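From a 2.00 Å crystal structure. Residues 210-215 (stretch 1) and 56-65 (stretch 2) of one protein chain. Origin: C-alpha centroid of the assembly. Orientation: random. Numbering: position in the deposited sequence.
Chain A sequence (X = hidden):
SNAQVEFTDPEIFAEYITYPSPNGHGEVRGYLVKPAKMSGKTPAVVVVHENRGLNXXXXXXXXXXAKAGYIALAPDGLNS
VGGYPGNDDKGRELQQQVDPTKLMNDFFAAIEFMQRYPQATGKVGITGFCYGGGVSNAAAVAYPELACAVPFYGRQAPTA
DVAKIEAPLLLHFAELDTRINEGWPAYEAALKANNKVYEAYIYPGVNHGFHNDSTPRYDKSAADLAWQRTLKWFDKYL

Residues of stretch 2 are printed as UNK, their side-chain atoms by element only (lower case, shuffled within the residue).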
# COMPACT_ATOMS: atom_id res chain seq x y z
N PHE A 210 3.52 9.22 -10.08
CA PHE A 210 4.93 9.67 -10.17
C PHE A 210 5.95 8.71 -9.56
O PHE A 210 7.12 8.78 -9.90
CB PHE A 210 5.16 11.11 -9.63
CG PHE A 210 4.96 11.26 -8.15
CD1 PHE A 210 5.93 10.84 -7.25
CD2 PHE A 210 3.82 11.86 -7.65
CE1 PHE A 210 5.75 10.99 -5.88
CE2 PHE A 210 3.64 12.03 -6.29
CZ PHE A 210 4.61 11.59 -5.40
N HIS A 211 5.50 7.84 -8.67
CA HIS A 211 6.39 6.83 -8.09
C HIS A 211 6.53 5.60 -8.99
O HIS A 211 7.46 4.81 -8.82
CB HIS A 211 5.86 6.40 -6.73
CG HIS A 211 6.80 5.50 -5.99
ND1 HIS A 211 6.67 4.12 -6.00
CD2 HIS A 211 7.88 5.77 -5.22
CE1 HIS A 211 7.64 3.59 -5.28
NE2 HIS A 211 8.39 4.57 -4.79
N ASN A 212 5.62 5.44 -9.95
CA ASN A 212 5.64 4.26 -10.82
C ASN A 212 6.66 4.43 -11.95
O ASN A 212 6.38 5.02 -12.99
CB ASN A 212 4.26 3.94 -11.37
CG ASN A 212 4.21 2.58 -12.08
OD1 ASN A 212 5.24 2.05 -12.52
ND2 ASN A 212 2.99 1.99 -12.18
N ASP A 213 7.83 3.83 -11.74
CA ASP A 213 8.93 3.90 -12.68
C ASP A 213 8.72 3.10 -13.98
O ASP A 213 9.56 3.18 -14.88
CB ASP A 213 10.23 3.51 -11.98
CG ASP A 213 10.09 2.22 -11.22
OD1 ASP A 213 10.12 1.16 -11.88
OD2 ASP A 213 9.92 2.27 -9.98
N SER A 214 7.61 2.38 -14.11
CA SER A 214 7.30 1.68 -15.36
C SER A 214 6.39 2.51 -16.28
O SER A 214 6.01 2.05 -17.36
CB SER A 214 6.65 0.33 -15.07
OG SER A 214 5.32 0.47 -14.55
N THR A 215 6.07 3.74 -15.89
CA THR A 215 5.17 4.60 -16.69
C THR A 215 5.82 5.95 -17.01
O THR A 215 6.75 6.37 -16.32
CB THR A 215 3.86 4.94 -15.95
OG1 THR A 215 4.13 5.88 -14.89
CG2 THR A 215 3.23 3.70 -15.36
N UNK A 56 4.70 -6.25 -12.11
CA UNK A 56 6.09 -6.24 -11.63
C UNK A 56 6.53 -5.01 -10.81
O UNK A 56 7.44 -5.14 -9.98
c UNK A 56 6.90 -6.38 -12.91
c UNK A 56 4.61 -6.61 -13.53
c UNK A 56 5.99 -7.17 -13.81
N UNK A 57 5.95 -3.84 -11.07
CA UNK A 57 6.28 -2.64 -10.30
C UNK A 57 5.93 -2.81 -8.84
O UNK A 57 6.76 -2.57 -7.97
c UNK A 57 4.06 0.15 -9.57
c UNK A 57 3.85 1.22 -8.73
c UNK A 57 6.43 0.46 -9.41
c UNK A 57 5.55 -1.42 -10.88
c UNK A 57 4.93 1.93 -8.22
o UNK A 57 4.70 3.00 -7.37
c UNK A 57 5.35 -0.26 -9.92
c UNK A 57 6.23 1.55 -8.56
N UNK A 58 4.72 -3.29 -8.56
CA UNK A 58 4.31 -3.50 -7.18
C UNK A 58 5.14 -4.59 -6.49
O UNK A 58 5.47 -4.49 -5.31
c UNK A 58 2.14 -1.36 -6.78
c UNK A 58 2.81 -3.82 -7.08
c UNK A 58 2.00 -2.64 -7.61
c UNK A 58 2.43 -4.16 -5.64
N UNK A 59 5.46 -5.65 -7.22
CA UNK A 59 6.32 -6.70 -6.66
C UNK A 59 7.68 -6.11 -6.28
O UNK A 59 8.26 -6.43 -5.23
c UNK A 59 6.46 -7.88 -7.63
o UNK A 59 6.16 -9.91 -9.52
c UNK A 59 5.16 -8.66 -7.76
o UNK A 59 4.51 -10.86 -8.46
c UNK A 59 5.29 -9.91 -8.64
N UNK A 60 8.21 -5.23 -7.13
CA UNK A 60 9.47 -4.56 -6.82
C UNK A 60 9.32 -3.71 -5.54
O UNK A 60 10.19 -3.71 -4.69
c UNK A 60 11.37 -3.25 -7.81
o UNK A 60 12.27 -4.12 -7.72
o UNK A 60 11.63 -2.04 -7.84
c UNK A 60 9.93 -3.69 -7.97
N UNK A 61 8.20 -2.99 -5.42
CA UNK A 61 7.99 -2.17 -4.23
C UNK A 61 8.00 -3.04 -2.97
O UNK A 61 8.58 -2.65 -1.96
c UNK A 61 6.38 -0.65 -3.02
c UNK A 61 6.85 -0.30 -5.45
c UNK A 61 6.70 -1.33 -4.34
N UNK A 62 7.39 -4.22 -3.06
CA UNK A 62 7.39 -5.15 -1.93
C UNK A 62 8.82 -5.51 -1.55
O UNK A 62 9.17 -5.54 -0.36
c UNK A 62 6.57 -6.37 -2.24
N UNK A 63 9.67 -5.75 -2.54
CA UNK A 63 11.07 -6.03 -2.28
C UNK A 63 11.79 -4.82 -1.66
O UNK A 63 12.62 -5.00 -0.77
c UNK A 63 11.29 -7.86 -4.04
n UNK A 63 11.52 -6.98 -8.43
c UNK A 63 12.20 -8.42 -5.13
c UNK A 63 11.79 -6.51 -3.53
n UNK A 63 12.22 -7.62 -6.35
n UNK A 63 10.39 -8.64 -7.34
c UNK A 63 11.38 -7.76 -7.37
N UNK A 64 11.45 -3.61 -2.09
CA UNK A 64 12.04 -2.39 -1.48
C UNK A 64 11.68 -2.28 0.00
O UNK A 64 12.50 -1.88 0.81
n UNK A 64 10.53 2.11 -6.20
c UNK A 64 11.40 0.16 -4.34
n UNK A 64 10.65 0.55 -7.90
c UNK A 64 11.93 -1.10 -3.68
c UNK A 64 11.59 -1.13 -2.19
n UNK A 64 11.23 -0.04 -5.77
c UNK A 64 10.79 0.87 -6.62
N UNK A 65 10.45 -2.65 0.34
CA UNK A 65 10.02 -2.66 1.72
C UNK A 65 10.82 -3.66 2.55
O UNK A 65 11.23 -3.37 3.68
c UNK A 65 8.50 -2.96 1.84
c UNK A 65 8.09 -3.14 3.29
c UNK A 65 7.71 -1.82 1.20
O HOH W 1 9.75 4.21 -8.02

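Position 56 opens the helix with three side-chain carbons that close a ring onto the backbone N and touch nothing on stretch 1. Only proline does this; Pro56 suits the first turn of a helix, where its nitrogen, lacking a proton, need not serve as a donor.

At position 57 one carbon leads to a six-carbon ring bearing a single oxygen, which lies 2.6 Å from ND1 of His211. This is Tyr57. Its CB points toward stretch 1, and chi1 in the t well carries the ring along the loop, with CA of Asn212 over its face, 3.9 Å from the ring centroid in a CH-pi contact. The flat ring supplies packing surface, and OH forms a hydrogen bond with ND1 of His211, in which either could be the donor.

Position 58 has four carbons, forked at the first, with one arm two carbons long: Ile58. Its CA-to-CB bond points away from the loop; the end of the side chain comes back nearer but still makes no contact, and its wholly hydrocarbon side chain suits a buried site.

Position 59 carries three carbons, the third bearing two oxygens, out of reach of stretch 1. Glu59 is partly exposed, a setting that a charged carboxylate tolerates well.

Position 60 has two carbons, the second with two oxygens, making it Asp60. It points toward the loop but stops short of contact; its carboxylate instead faces basic groups one turn further along its own helix.

Position 61 shows one carbon carrying two more, one of them 4.0 Å from CE1 of His211. The residue is Val61, whose CG2 lies at the edge of the imidazole, a compact apolar neighbour in a buried place.

Position 62 has a single carbon, out of reach of the loop. Ala62 adds little bulk to a buried part of the helix.

At position 63 three carbons, a nitrogen and a carbon with two further nitrogens make a long chain that does not touch stretch 1. This is Arg63, whose NH2 forms a salt bridge with OD1 of Asp60 at 3.0 Å, its hydrogen bond weak.

Position 64 repeats that composition, but one terminal nitrogen is 2.8 Å from OD2 of Asp213. Arg64 is nearly extended beyond its m chi1. Its NH2 bridges to Asp213 OD2 and also to OD2 of Asp60, 2.8 Å away, while NE donates to the same Asp60 OD2 at 2.9 Å.

Position 65 has one carbon carrying two, out of reach of the loop: Val65, apolar and buried.

The contact therefore rests on residues one helical turn or nearly two apart. Tyr57 packs against the turn from Asn212 to Thr215 and bonds to His211, Val61 adds a small apolar contact, and Arg64 supplies charge. The salt bridge is nearly straight, with an N-H...acceptor angle of 168°, and Asp60 helps to position the guanidinium. A water reinforces it, accepting from NH1 of Arg64 and donating to O of His211 and OD2 of Asp213.

Stretch 2, residues 56-65: PYIEDVARRV
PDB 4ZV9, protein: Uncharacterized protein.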